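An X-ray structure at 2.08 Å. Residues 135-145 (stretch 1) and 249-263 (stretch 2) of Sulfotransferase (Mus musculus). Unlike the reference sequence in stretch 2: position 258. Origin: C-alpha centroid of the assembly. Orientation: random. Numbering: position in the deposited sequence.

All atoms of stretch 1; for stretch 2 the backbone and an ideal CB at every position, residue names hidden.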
# COMPACT_ATOMS: atom_id res chain seq x y z
N THR A 135 18.22 -12.50 -9.69
CA THR A 135 19.12 -12.04 -8.67
C THR A 135 18.60 -10.70 -8.21
O THR A 135 17.83 -10.01 -8.90
CB THR A 135 20.55 -11.91 -9.20
OG1 THR A 135 20.63 -10.86 -10.16
CG2 THR A 135 20.98 -13.23 -9.87
N TRP A 136 19.02 -10.35 -7.01
CA TRP A 136 18.63 -9.10 -6.38
C TRP A 136 18.96 -7.88 -7.28
O TRP A 136 18.15 -6.94 -7.44
CB TRP A 136 19.34 -9.03 -5.02
CG TRP A 136 19.60 -7.65 -4.51
CD1 TRP A 136 20.81 -7.09 -4.24
CD2 TRP A 136 18.64 -6.67 -4.23
NE1 TRP A 136 20.65 -5.82 -3.80
CE2 TRP A 136 19.30 -5.53 -3.80
CE3 TRP A 136 17.24 -6.64 -4.32
CZ2 TRP A 136 18.65 -4.38 -3.43
CZ3 TRP A 136 16.59 -5.51 -3.97
CH2 TRP A 136 17.29 -4.38 -3.52
N ALA A 137 20.12 -7.92 -7.90
CA ALA A 137 20.68 -6.74 -8.53
C ALA A 137 19.92 -6.39 -9.80
O ALA A 137 19.96 -5.26 -10.28
CB ALA A 137 22.11 -6.99 -8.82
N ALA A 138 19.24 -7.40 -10.34
CA ALA A 138 18.46 -7.24 -11.55
C ALA A 138 17.23 -6.43 -11.24
O ALA A 138 16.88 -5.47 -11.91
CB ALA A 138 18.04 -8.61 -12.05
N PHE A 139 16.57 -6.85 -10.19
CA PHE A 139 15.40 -6.17 -9.73
C PHE A 139 15.67 -4.75 -9.26
O PHE A 139 14.87 -3.85 -9.50
CB PHE A 139 14.85 -6.99 -8.61
CG PHE A 139 13.68 -6.39 -7.97
CD1 PHE A 139 13.81 -5.64 -6.83
CD2 PHE A 139 12.45 -6.58 -8.51
CE1 PHE A 139 12.70 -5.10 -6.23
CE2 PHE A 139 11.35 -6.05 -7.92
CZ PHE A 139 11.47 -5.32 -6.77
N LEU A 140 16.77 -4.52 -8.57
CA LEU A 140 17.03 -3.18 -8.09
C LEU A 140 17.13 -2.19 -9.23
O LEU A 140 16.68 -1.05 -9.11
CB LEU A 140 18.32 -3.13 -7.31
CG LEU A 140 18.65 -1.74 -6.76
CD1 LEU A 140 17.59 -1.29 -5.76
CD2 LEU A 140 20.02 -1.72 -6.11
N GLU A 141 17.76 -2.60 -10.32
CA GLU A 141 17.95 -1.71 -11.44
C GLU A 141 16.63 -1.20 -11.95
O GLU A 141 16.52 -0.05 -12.39
CB GLU A 141 18.64 -2.42 -12.60
CG GLU A 141 19.70 -1.55 -13.21
CD GLU A 141 20.25 -2.07 -14.54
OE1 GLU A 141 19.54 -1.95 -15.57
OE2 GLU A 141 21.40 -2.58 -14.54
N LEU A 142 15.63 -2.08 -11.90
CA LEU A 142 14.27 -1.81 -12.38
C LEU A 142 13.53 -0.96 -11.43
O LEU A 142 12.79 -0.06 -11.81
CB LEU A 142 13.45 -3.09 -12.46
CG LEU A 142 13.93 -4.13 -13.48
CD1 LEU A 142 12.98 -5.29 -13.47
CD2 LEU A 142 14.03 -3.52 -14.89
N PHE A 143 13.70 -1.32 -10.18
CA PHE A 143 13.18 -0.52 -9.12
C PHE A 143 13.64 0.92 -9.29
O PHE A 143 12.82 1.84 -9.38
CB PHE A 143 13.65 -1.06 -7.81
CG PHE A 143 12.96 -0.43 -6.65
CD1 PHE A 143 11.78 -0.97 -6.18
CD2 PHE A 143 13.46 0.71 -6.06
CE1 PHE A 143 11.13 -0.40 -5.11
CE2 PHE A 143 12.81 1.29 -4.99
CZ PHE A 143 11.64 0.74 -4.53
N LEU A 144 14.94 1.12 -9.35
CA LEU A 144 15.49 2.47 -9.49
C LEU A 144 15.04 3.16 -10.75
O LEU A 144 15.05 4.38 -10.83
CB LEU A 144 17.00 2.41 -9.52
CG LEU A 144 17.50 1.98 -8.15
CD1 LEU A 144 18.99 1.75 -8.16
CD2 LEU A 144 17.12 3.03 -7.11
N LYS A 145 14.69 2.38 -11.76
CA LYS A 145 14.15 2.90 -12.99
C LYS A 145 12.66 3.10 -12.80
O LYS A 145 12.04 3.91 -13.47
CB LYS A 145 14.41 1.87 -14.09
CG LYS A 145 15.70 2.10 -14.87
CD LYS A 145 16.55 0.84 -15.11
CE LYS A 145 16.24 0.16 -16.45
NZ LYS A 145 17.08 0.63 -17.60
N UNK A 249 21.07 -6.59 4.35
CA UNK A 249 21.54 -7.90 4.04
C UNK A 249 21.44 -8.19 2.58
O UNK A 249 21.53 -9.32 2.17
CB UNK A 249 20.77 -8.95 4.84
N UNK A 250 21.30 -7.12 1.79
CA UNK A 250 21.24 -7.22 0.34
C UNK A 250 21.93 -6.13 -0.47
O UNK A 250 22.27 -6.37 -1.61
CB UNK A 250 19.77 -7.26 -0.08
N UNK A 251 22.11 -4.93 0.07
CA UNK A 251 22.70 -3.82 -0.69
C UNK A 251 24.23 -3.81 -0.66
O UNK A 251 24.85 -3.83 0.42
CB UNK A 251 22.18 -2.49 -0.14
N UNK A 252 24.86 -3.75 -1.83
CA UNK A 252 26.29 -3.70 -1.88
C UNK A 252 26.68 -2.26 -1.77
O UNK A 252 25.93 -1.39 -2.18
CB UNK A 252 26.84 -4.34 -3.15
N UNK A 253 27.88 -2.01 -1.24
CA UNK A 253 28.27 -0.65 -0.91
C UNK A 253 28.00 0.19 -2.09
O UNK A 253 27.68 1.34 -1.92
CB UNK A 253 29.74 -0.55 -0.49
N UNK A 254 28.12 -0.39 -3.29
CA UNK A 254 27.90 0.38 -4.50
C UNK A 254 26.44 0.75 -4.64
O UNK A 254 26.07 1.93 -4.72
CB UNK A 254 28.37 -0.40 -5.73
N UNK A 255 25.61 -0.28 -4.65
CA UNK A 255 24.18 -0.10 -4.76
C UNK A 255 23.68 0.88 -3.69
O UNK A 255 22.77 1.67 -3.89
CB UNK A 255 23.47 -1.45 -4.64
N UNK A 256 24.28 0.88 -2.53
CA UNK A 256 23.82 1.84 -1.60
C UNK A 256 24.21 3.25 -2.04
O UNK A 256 23.35 4.10 -2.25
CB UNK A 256 24.37 1.52 -0.21
N UNK A 257 25.49 3.50 -2.25
CA UNK A 257 25.95 4.83 -2.68
C UNK A 257 25.02 5.33 -3.75
O UNK A 257 24.55 6.46 -3.73
CB UNK A 257 27.39 4.80 -3.19
N UNK A 258 24.80 4.48 -4.74
CA UNK A 258 24.02 4.89 -5.88
C UNK A 258 22.64 5.26 -5.35
O UNK A 258 22.06 6.28 -5.71
CB UNK A 258 23.95 3.80 -6.95
N UNK A 259 22.14 4.42 -4.45
CA UNK A 259 20.76 4.53 -3.95
C UNK A 259 20.58 5.84 -3.21
O UNK A 259 19.65 6.58 -3.41
CB UNK A 259 20.41 3.35 -3.03
N UNK A 260 21.52 6.10 -2.34
CA UNK A 260 21.49 7.25 -1.51
C UNK A 260 21.60 8.50 -2.35
O UNK A 260 21.04 9.52 -2.01
CB UNK A 260 22.61 7.19 -0.47
N UNK A 261 22.26 8.42 -3.48
CA UNK A 261 22.34 9.59 -4.33
C UNK A 261 21.08 9.85 -5.11
O UNK A 261 20.66 11.00 -5.24
CB UNK A 261 23.51 9.45 -5.30
N UNK A 262 20.47 8.82 -5.66
CA UNK A 262 19.20 9.02 -6.33
C UNK A 262 18.18 9.44 -5.29
O UNK A 262 17.32 10.28 -5.54
CB UNK A 262 18.75 7.76 -7.07
N UNK A 263 18.25 8.81 -4.14
CA UNK A 263 17.28 9.11 -3.14
C UNK A 263 17.38 10.57 -2.77
O UNK A 263 16.40 11.31 -2.71
CB UNK A 263 17.46 8.21 -1.91

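The two helices, 136-145 and 253-263, run nearly parallel (9° between their directions, 11.9 Å at closest approach), so successive turns of the second meet successive turns of the first, beginning at Trp-136.

Position 249 has nothing of stretch 1 near its ideal CB, so stretch 1 places no constraint on it; it is Asn-249. At 250 the CA-to-CB bond points toward the Trp-136 indole, with the ideal CB 4.1 Å from Trp-136 NE1. An aromatic or aliphatic side chain would fit here. The residue is Tyr-250: its CB lies over the five-membered ring, 4.1 Å from the centroid, in a CH-pi contact, and its ring turns an edge toward the indole face.

Position 251 points sideways, its ideal CB 5.2 Å from Trp-136 NE1, and a side chain extending beyond CB could reach the apolar surface of Trp-136 and Leu-140; leucine, methionine or an aromatic would do. Phe-251 receives the edge of the indole on its ring face (Trp-136 CZ2 to Phe-251 CE1, 3.5 Å), and its CE2 lies 4.0 Å from Leu-140 CD2.

Position 252 directly precedes the helix, where phi/psi of -87/152 favour a capping Ser, Thr, Asp or Asn. Thr-252 accepts through OG1 from the backbone N of residue 255 (3.2 Å). Positions 253 and 254 are out of reach; the phi of -50° at 253 admits proline, and the residues are Pro-253 and Lys-254.

At 255 CB points toward stretch 1, 3.8 Å from Leu-140 CD2, while Trp-136 NE1 offers a donor nearby. A side chain with an aliphatic stem and a polar end suits both, as in Gln or Glu; Met would meet the apolar part alone. Gln-255 places OE1 near the indole plane, where it accepts from Trp-136 NE1 (3.0 Å, 142°); the same OE1 accepts from Thr-252 N (3.1 Å), tying the cap to the contact.

At positions 256, facing away, and 257, out of reach, stretch 1 sets no preference; they are Asn-256 and Arg-257. Position 258 points toward stretch 1 but with room for a CB, so small or larger residues are conceivable; Gly-258, which differs from the reference sequence, leaves that space unfilled.

At 259 the CA-to-CB bond points sideways, with the ideal CB 5.2 Å from Leu-144 CD2, inviting a large apolar group. Phe-259 brings CD2 to 4.0 Å from Leu-144 CD2. At positions 260 and 261, out of reach, stretch 1 sets no preference; they are Asp-260 and Glu-261. Position 262 points toward Leu-144, and a branched aliphatic would suit; Leu-262 sets CD1 3.9 Å from Leu-144 CD2. Position 263, sideways and without contact, is likewise unconstrained by stretch 1; it is Phe-263.

Stretch 2, residues 249-263: NYFTPKQNRGFDELF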
# COMPACT_ATOMS: atom_id res chain seq x y z
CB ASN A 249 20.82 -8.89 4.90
CG ASN A 249 21.11 -8.64 6.33
OD1 ASN A 249 20.45 -7.84 6.96
ND2 ASN A 249 22.16 -9.22 6.81
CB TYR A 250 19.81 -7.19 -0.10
CG TYR A 250 18.98 -8.34 0.32
CD1 TYR A 250 18.75 -9.40 -0.53
CD2 TYR A 250 18.36 -8.35 1.57
CE1 TYR A 250 17.96 -10.47 -0.14
CE2 TYR A 250 17.57 -9.40 1.97
CZ TYR A 250 17.37 -10.46 1.12
OH TYR A 250 16.58 -11.49 1.56
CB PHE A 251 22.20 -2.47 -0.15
CG PHE A 251 20.90 -2.01 -0.76
CD1 PHE A 251 19.71 -2.51 -0.31
CD2 PHE A 251 20.87 -1.05 -1.76
CE1 PHE A 251 18.53 -2.09 -0.85
CE2 PHE A 251 19.70 -0.62 -2.30
CZ PHE A 251 18.53 -1.14 -1.85
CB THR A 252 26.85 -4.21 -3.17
OG1 THR A 252 26.55 -3.27 -4.21
CG2 THR A 252 26.31 -5.62 -3.49
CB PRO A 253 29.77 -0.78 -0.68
CG PRO A 253 29.92 -2.17 -0.18
CD PRO A 253 28.98 -2.96 -1.03
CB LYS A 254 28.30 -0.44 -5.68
CG LYS A 254 29.06 0.34 -6.64
CD LYS A 254 29.23 -0.42 -7.92
CE LYS A 254 30.53 -0.03 -8.66
NZ LYS A 254 31.81 -0.46 -7.99
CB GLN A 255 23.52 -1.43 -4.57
CG GLN A 255 23.83 -2.33 -5.70
CD GLN A 255 23.40 -3.72 -5.39
OE1 GLN A 255 22.94 -4.00 -4.30
NE2 GLN A 255 23.58 -4.59 -6.32
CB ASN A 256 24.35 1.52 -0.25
CG ASN A 256 23.52 2.14 0.82
OD1 ASN A 256 22.30 2.26 0.67
ND2 ASN A 256 24.16 2.58 1.90
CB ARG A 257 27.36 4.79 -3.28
CG ARG A 257 28.54 4.22 -2.40
CD ARG A 257 29.20 5.26 -1.45
NE ARG A 257 30.21 4.66 -0.57
CZ ARG A 257 30.60 5.19 0.60
NH1 ARG A 257 30.08 6.33 1.04
NH2 ARG A 257 31.51 4.57 1.35
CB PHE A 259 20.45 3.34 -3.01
CG PHE A 259 19.02 3.28 -2.60
CD1 PHE A 259 18.56 4.02 -1.54
CD2 PHE A 259 18.12 2.53 -3.32
CE1 PHE A 259 17.23 3.99 -1.18
CE2 PHE A 259 16.77 2.50 -2.98
CZ PHE A 259 16.32 3.23 -1.91
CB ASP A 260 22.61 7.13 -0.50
CG ASP A 260 22.27 6.14 0.59
OD1 ASP A 260 21.15 5.61 0.51
OD2 ASP A 260 23.06 5.89 1.51
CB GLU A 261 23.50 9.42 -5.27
CG GLU A 261 24.80 9.43 -4.52
CD GLU A 261 26.00 9.45 -5.45
OE1 GLU A 261 25.80 9.72 -6.66
OE2 GLU A 261 27.12 9.19 -4.98
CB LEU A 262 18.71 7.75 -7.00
CG LEU A 262 17.81 7.94 -8.23
CD1 LEU A 262 17.25 6.62 -8.71
CD2 LEU A 262 16.65 8.89 -8.00
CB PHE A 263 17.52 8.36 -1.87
CG PHE A 263 16.57 8.75 -0.81
CD1 PHE A 263 15.37 8.06 -0.65
CD2 PHE A 263 16.80 9.89 -0.05
CE1 PHE A 263 14.47 8.45 0.31
CE2 PHE A 263 15.91 10.30 0.92
CZ PHE A 263 14.74 9.58 1.10
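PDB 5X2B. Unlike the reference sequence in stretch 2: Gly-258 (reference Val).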